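Long-range contact in uncharacterized protein (Legionella pneumophila subsp. pneumophila, PDB 5T2X), which is of unknown function and belongs to a family of uncharacterised proteins, with a largely helical chain that has no strands: residues A[66-76]-A[85-96]. Sequence-based numbering, arbitrary orientation.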
loop_
_atom_site.group_PDB
_atom_site.type_symbol
_atom_site.label_atom_id
_atom_site.label_comp_id
_atom_site.label_asym_id
_atom_site.label_seq_id
_atom_site.Cartn_x
_atom_site.Cartn_y
_atom_site.Cartn_z
ATOM N N ALA A 66 5.587 5.215 -19.220
ATOM C CA ALA A 66 5.980 4.968 -17.838
ATOM C C ALA A 66 7.107 5.886 -17.379
ATOM O O ALA A 66 7.234 6.138 -16.175
ATOM C CB ALA A 66 6.392 3.504 -17.668
ATOM N N ASP A 67 7.932 6.383 -18.303
ATOM C CA ASP A 67 8.996 7.306 -17.920
ATOM C C ASP A 67 8.449 8.637 -17.425
ATOM O O ASP A 67 9.144 9.342 -16.684
ATOM C CB ASP A 67 9.941 7.540 -19.096
ATOM C CG ASP A 67 9.249 8.197 -20.270
ATOM O OD1 ASP A 67 8.581 7.477 -21.039
ATOM O OD2 ASP A 67 9.372 9.431 -20.421
ATOM N N ILE A 68 7.230 9.000 -17.830
ATOM C CA ILE A 68 6.598 10.202 -17.298
ATOM C C ILE A 68 6.437 10.087 -15.790
ATOM O O ILE A 68 6.701 11.038 -15.045
ATOM C CB ILE A 68 5.245 10.445 -17.992
ATOM C CG1 ILE A 68 5.436 10.639 -19.498
ATOM C CG2 ILE A 68 4.533 11.642 -17.372
ATOM C CD1 ILE A 68 4.141 10.862 -20.252
ATOM N N TRP A 69 6.021 8.911 -15.315
ATOM C CA TRP A 69 5.809 8.708 -13.887
ATOM C C TRP A 69 7.123 8.505 -13.143
ATOM O O TRP A 69 7.260 8.949 -11.997
ATOM C CB TRP A 69 4.874 7.520 -13.665
ATOM C CG TRP A 69 3.559 7.665 -14.374
ATOM C CD1 TRP A 69 3.163 7.020 -15.510
ATOM C CD2 TRP A 69 2.472 8.520 -13.999
ATOM N NE1 TRP A 69 1.894 7.416 -15.861
ATOM C CE2 TRP A 69 1.449 8.338 -14.951
ATOM C CE3 TRP A 69 2.264 9.422 -12.950
ATOM C CZ2 TRP A 69 0.237 9.021 -14.884
ATOM C CZ3 TRP A 69 1.060 10.099 -12.887
ATOM C CH2 TRP A 69 0.063 9.896 -13.848
ATOM N N ARG A 70 8.098 7.837 -13.770
ATOM C CA ARG A 70 9.376 7.605 -13.104
ATOM C C ARG A 70 10.105 8.909 -12.823
ATOM O O ARG A 70 10.798 9.024 -11.805
ATOM C CB ARG A 70 10.257 6.681 -13.944
ATOM C CG ARG A 70 9.771 5.250 -13.985
ATOM C CD ARG A 70 10.854 4.303 -14.469
ATOM N NE ARG A 70 10.370 2.927 -14.472
ATOM C CZ ARG A 70 9.719 2.372 -15.488
ATOM N NH1 ARG A 70 9.480 3.077 -16.585
ATOM N NH2 ARG A 70 9.308 1.114 -15.409
ATOM N N THR A 71 9.966 9.897 -13.709
ATOM C CA THR A 71 10.540 11.211 -13.444
ATOM C C THR A 71 9.955 11.815 -12.174
ATOM O O THR A 71 10.689 12.356 -11.338
ATOM C CB THR A 71 10.306 12.137 -14.639
ATOM O OG1 THR A 71 10.971 11.605 -15.793
ATOM C CG2 THR A 71 10.838 13.533 -14.349
ATOM N N HIS A 72 8.634 11.716 -12.003
ATOM C CA HIS A 72 8.012 12.206 -10.778
ATOM C C HIS A 72 8.385 11.339 -9.583
ATOM O O HIS A 72 8.565 11.850 -8.472
ATOM C CB HIS A 72 6.495 12.267 -10.947
ATOM C CG HIS A 72 6.036 13.324 -11.901
ATOM N ND1 HIS A 72 6.131 14.670 -11.620
ATOM C CD2 HIS A 72 5.477 13.235 -13.131
ATOM C CE1 HIS A 72 5.653 15.364 -12.637
ATOM N NE2 HIS A 72 5.249 14.517 -13.567
ATOM N N LEU A 73 8.504 10.024 -9.788
ATOM C CA LEU A 73 8.920 9.145 -8.699
ATOM C C LEU A 73 10.324 9.492 -8.223
ATOM O O LEU A 73 10.592 9.508 -7.015
ATOM C CB LEU A 73 8.856 7.683 -9.143
ATOM C CG LEU A 73 9.271 6.650 -8.092
ATOM C CD1 LEU A 73 8.281 6.636 -6.937
ATOM C CD2 LEU A 73 9.397 5.268 -8.709
ATOM N N GLN A 74 11.233 9.775 -9.157
ATOM C CA GLN A 74 12.597 10.131 -8.788
ATOM C C GLN A 74 12.681 11.505 -8.135
ATOM O O GLN A 74 13.673 11.794 -7.458
ATOM C CB GLN A 74 13.501 10.066 -10.019
ATOM C CG GLN A 74 13.736 8.645 -10.519
ATOM C CD GLN A 74 14.365 8.599 -11.897
ATOM O OE1 GLN A 74 14.303 9.568 -12.655
ATOM N NE2 GLN A 74 14.975 7.467 -12.230
ATOM N N ASN A 75 11.666 12.353 -8.316
ATOM C CA ASN A 75 11.642 13.630 -7.611
ATOM C C ASN A 75 11.294 13.453 -6.138
ATOM O O ASN A 75 11.663 14.296 -5.312
ATOM C CB ASN A 75 10.654 14.587 -8.276
ATOM C CG ASN A 75 11.197 15.183 -9.561
ATOM O OD1 ASN A 75 10.545 15.139 -10.606
ATOM N ND2 ASN A 75 12.397 15.745 -9.491
ATOM N N PHE A 76 10.584 12.376 -5.790
ATOM C CA PHE A 76 10.287 12.103 -4.389
ATOM C C PHE A 76 11.500 11.581 -3.631
ATOM O O PHE A 76 11.513 11.636 -2.396
ATOM C CB PHE A 76 9.143 11.092 -4.268
ATOM C CG PHE A 76 7.791 11.659 -4.595
ATOM C CD1 PHE A 76 7.240 12.662 -3.816
ATOM C CD2 PHE A 76 7.063 11.171 -5.667
ATOM C CE1 PHE A 76 5.993 13.181 -4.110
ATOM C CE2 PHE A 76 5.815 11.686 -5.966
ATOM C CZ PHE A 76 5.280 12.692 -5.187
ATOM N N GLU A 85 10.506 0.380 -7.275
ATOM C CA GLU A 85 9.344 -0.181 -7.943
ATOM C C GLU A 85 9.322 -1.695 -7.777
ATOM O O GLU A 85 10.368 -2.347 -7.723
ATOM C CB GLU A 85 9.343 0.177 -9.430
ATOM C CG GLU A 85 9.569 1.651 -9.716
ATOM C CD GLU A 85 9.689 1.942 -11.199
ATOM O OE1 GLU A 85 8.969 1.301 -11.992
ATOM O OE2 GLU A 85 10.511 2.808 -11.571
ATOM N N TYR A 86 8.109 -2.250 -7.695
ATOM C CA TYR A 86 7.939 -3.694 -7.615
ATOM C C TYR A 86 6.508 -4.042 -7.984
ATOM O O TYR A 86 5.586 -3.324 -7.573
ATOM C CB TYR A 86 8.273 -4.229 -6.217
ATOM C CG TYR A 86 7.487 -3.597 -5.088
ATOM C CD1 TYR A 86 6.306 -4.170 -4.630
ATOM C CD2 TYR A 86 7.934 -2.437 -4.469
ATOM C CE1 TYR A 86 5.588 -3.599 -3.597
ATOM C CE2 TYR A 86 7.222 -1.858 -3.435
ATOM C CZ TYR A 86 6.052 -2.445 -3.002
ATOM O OH TYR A 86 5.342 -1.872 -1.971
ATOM N N PRO A 87 6.285 -5.107 -8.749
ATOM C CA PRO A 87 4.917 -5.503 -9.103
ATOM C C PRO A 87 4.172 -6.015 -7.883
ATOM O O PRO A 87 4.788 -6.278 -6.839
ATOM C CB PRO A 87 5.137 -6.615 -10.142
ATOM C CG PRO A 87 6.475 -7.156 -9.830
ATOM C CD PRO A 87 7.293 -5.994 -9.350
ATOM N N PRO A 88 2.839 -6.186 -7.969
ATOM C CA PRO A 88 1.961 -6.020 -9.136
ATOM C C PRO A 88 1.559 -4.576 -9.455
ATOM O O PRO A 88 0.890 -4.353 -10.464
ATOM C CB PRO A 88 0.728 -6.838 -8.750
ATOM C CG PRO A 88 0.673 -6.728 -7.271
ATOM C CD PRO A 88 2.103 -6.704 -6.802
ATOM N N LEU A 89 1.957 -3.617 -8.624
ATOM C CA LEU A 89 1.572 -2.230 -8.845
ATOM C C LEU A 89 2.397 -1.606 -9.964
ATOM O O LEU A 89 3.591 -1.881 -10.106
ATOM C CB LEU A 89 1.734 -1.413 -7.563
ATOM C CG LEU A 89 0.732 -1.691 -6.442
ATOM C CD1 LEU A 89 0.882 -0.668 -5.325
ATOM C CD2 LEU A 89 -0.691 -1.699 -6.979
ATOM N N THR A 90 1.749 -0.760 -10.761
ATOM C CA THR A 90 2.435 -0.037 -11.819
ATOM C C THR A 90 3.077 1.231 -11.260
ATOM O O THR A 90 2.827 1.638 -10.121
ATOM C CB THR A 90 1.470 0.311 -12.952
ATOM O OG1 THR A 90 0.518 1.279 -12.494
ATOM C CG2 THR A 90 0.728 -0.934 -13.416
ATOM N N VAL A 91 3.917 1.863 -12.082
ATOM C CA VAL A 91 4.640 3.044 -11.620
ATOM C C VAL A 91 3.691 4.221 -11.415
ATOM O O VAL A 91 3.932 5.075 -10.552
ATOM C CB VAL A 91 5.783 3.386 -12.597
ATOM C CG1 VAL A 91 5.234 3.776 -13.962
ATOM C CG2 VAL A 91 6.668 4.490 -12.028
ATOM N N SER A 92 2.598 4.289 -12.181
ATOM C CA SER A 92 1.642 5.375 -11.985
ATOM C C SER A 92 0.862 5.186 -10.692
ATOM O O SER A 92 0.610 6.155 -9.965
ATOM C CB SER A 92 0.688 5.470 -13.176
ATOM O OG SER A 92 -0.252 4.411 -13.166
ATOM N N GLN A 93 0.472 3.946 -10.390
ATOM C CA GLN A 93 -0.168 3.663 -9.110
ATOM C C GLN A 93 0.757 4.005 -7.950
ATOM O O GLN A 93 0.307 4.503 -6.911
ATOM C CB GLN A 93 -0.585 2.196 -9.047
ATOM C CG GLN A 93 -1.675 1.825 -10.034
ATOM C CD GLN A 93 -2.008 0.350 -9.999
ATOM O OE1 GLN A 93 -1.118 -0.499 -10.023
ATOM N NE2 GLN A 93 -3.296 0.037 -9.936
ATOM N N LEU A 94 2.057 3.751 -8.112
ATOM C CA LEU A 94 3.009 4.087 -7.060
ATOM C C LEU A 94 3.116 5.595 -6.873
ATOM O O LEU A 94 3.110 6.086 -5.738
ATOM C CB LEU A 94 4.375 3.483 -7.383
ATOM C CG LEU A 94 5.503 3.777 -6.393
ATOM C CD1 LEU A 94 5.160 3.250 -5.009
ATOM C CD2 LEU A 94 6.812 3.183 -6.888
ATOM N N VAL A 95 3.201 6.345 -7.973
ATOM C CA VAL A 95 3.373 7.792 -7.881
ATOM C C VAL A 95 2.094 8.455 -7.383
ATOM O O VAL A 95 2.129 9.317 -6.496
ATOM C CB VAL A 95 3.816 8.366 -9.238
ATOM C CG1 VAL A 95 3.796 9.885 -9.204
ATOM C CG2 VAL A 95 5.203 7.862 -9.595
ATOM N N LYS A 96 0.946 8.071 -7.947
ATOM C CA LYS A 96 -0.320 8.636 -7.490
ATOM C C LYS A 96 -0.575 8.298 -6.028
ATOM O O LYS A 96 -1.056 9.143 -5.263
ATOM C CB LYS A 96 -1.473 8.133 -8.357
ATOM C CG LYS A 96 -1.445 8.605 -9.798
ATOM C CD LYS A 96 -2.599 7.986 -10.569
ATOM C CE LYS A 96 -2.536 8.319 -12.047
ATOM N NZ LYS A 96 -3.606 7.609 -12.800
#
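Arg70 and Glu85 form a salt bridge at one border of the contact. NE of Arg70 donates to OE2 of Glu85 at 2.9 Å, and the bond is bent, with an N-H...O angle of 132°. OE2 accepts on its syn lone pair and lies 19° out of the guanidinium plane. The arginine chain runs extended from CG to NE, which carries the charged group out to the loop before helix 91-111.

Trp69 lies at the heart of the interface. CB of Ser92 sits over one face of its indole, 3.4 Å from the centroid of the five-membered ring, in a CH-pi contact. The polar groups of this pair turn to other partners: Trp69 NE1 hydrogen-bonds to Cys60 O, and Ser92 OG to Glu61 OE2. CE of Lys96 comes obliquely to the benzo end of the indole, 3.5 Å from CH2. Helix 43-52 contributes Leu46 to the surroundings of the tryptophan.

Val91 and Val95 stand one turn apart and both point toward helix 66-76. Val91 wedges among Ala66, Trp69, Arg70 and Leu73. Val95 fits among Trp69, His72, Leu73 and Phe76, its CG2 3.7 Å from Leu73 CB. At the other end of Leu73, CD1 meets Leu94 CD2 at 3.8 Å and CD2 rests on the aliphatic CG of Glu85.

The axes of segments 66-76 and 91-96 come within 8.9 Å. They run in broadly the same direction, 34° apart. Trp69, Val91 and Val95 interlock as knobs into holes, a packing mode characteristic of helical bundles, here joining two consecutive helices across a non-helical connection.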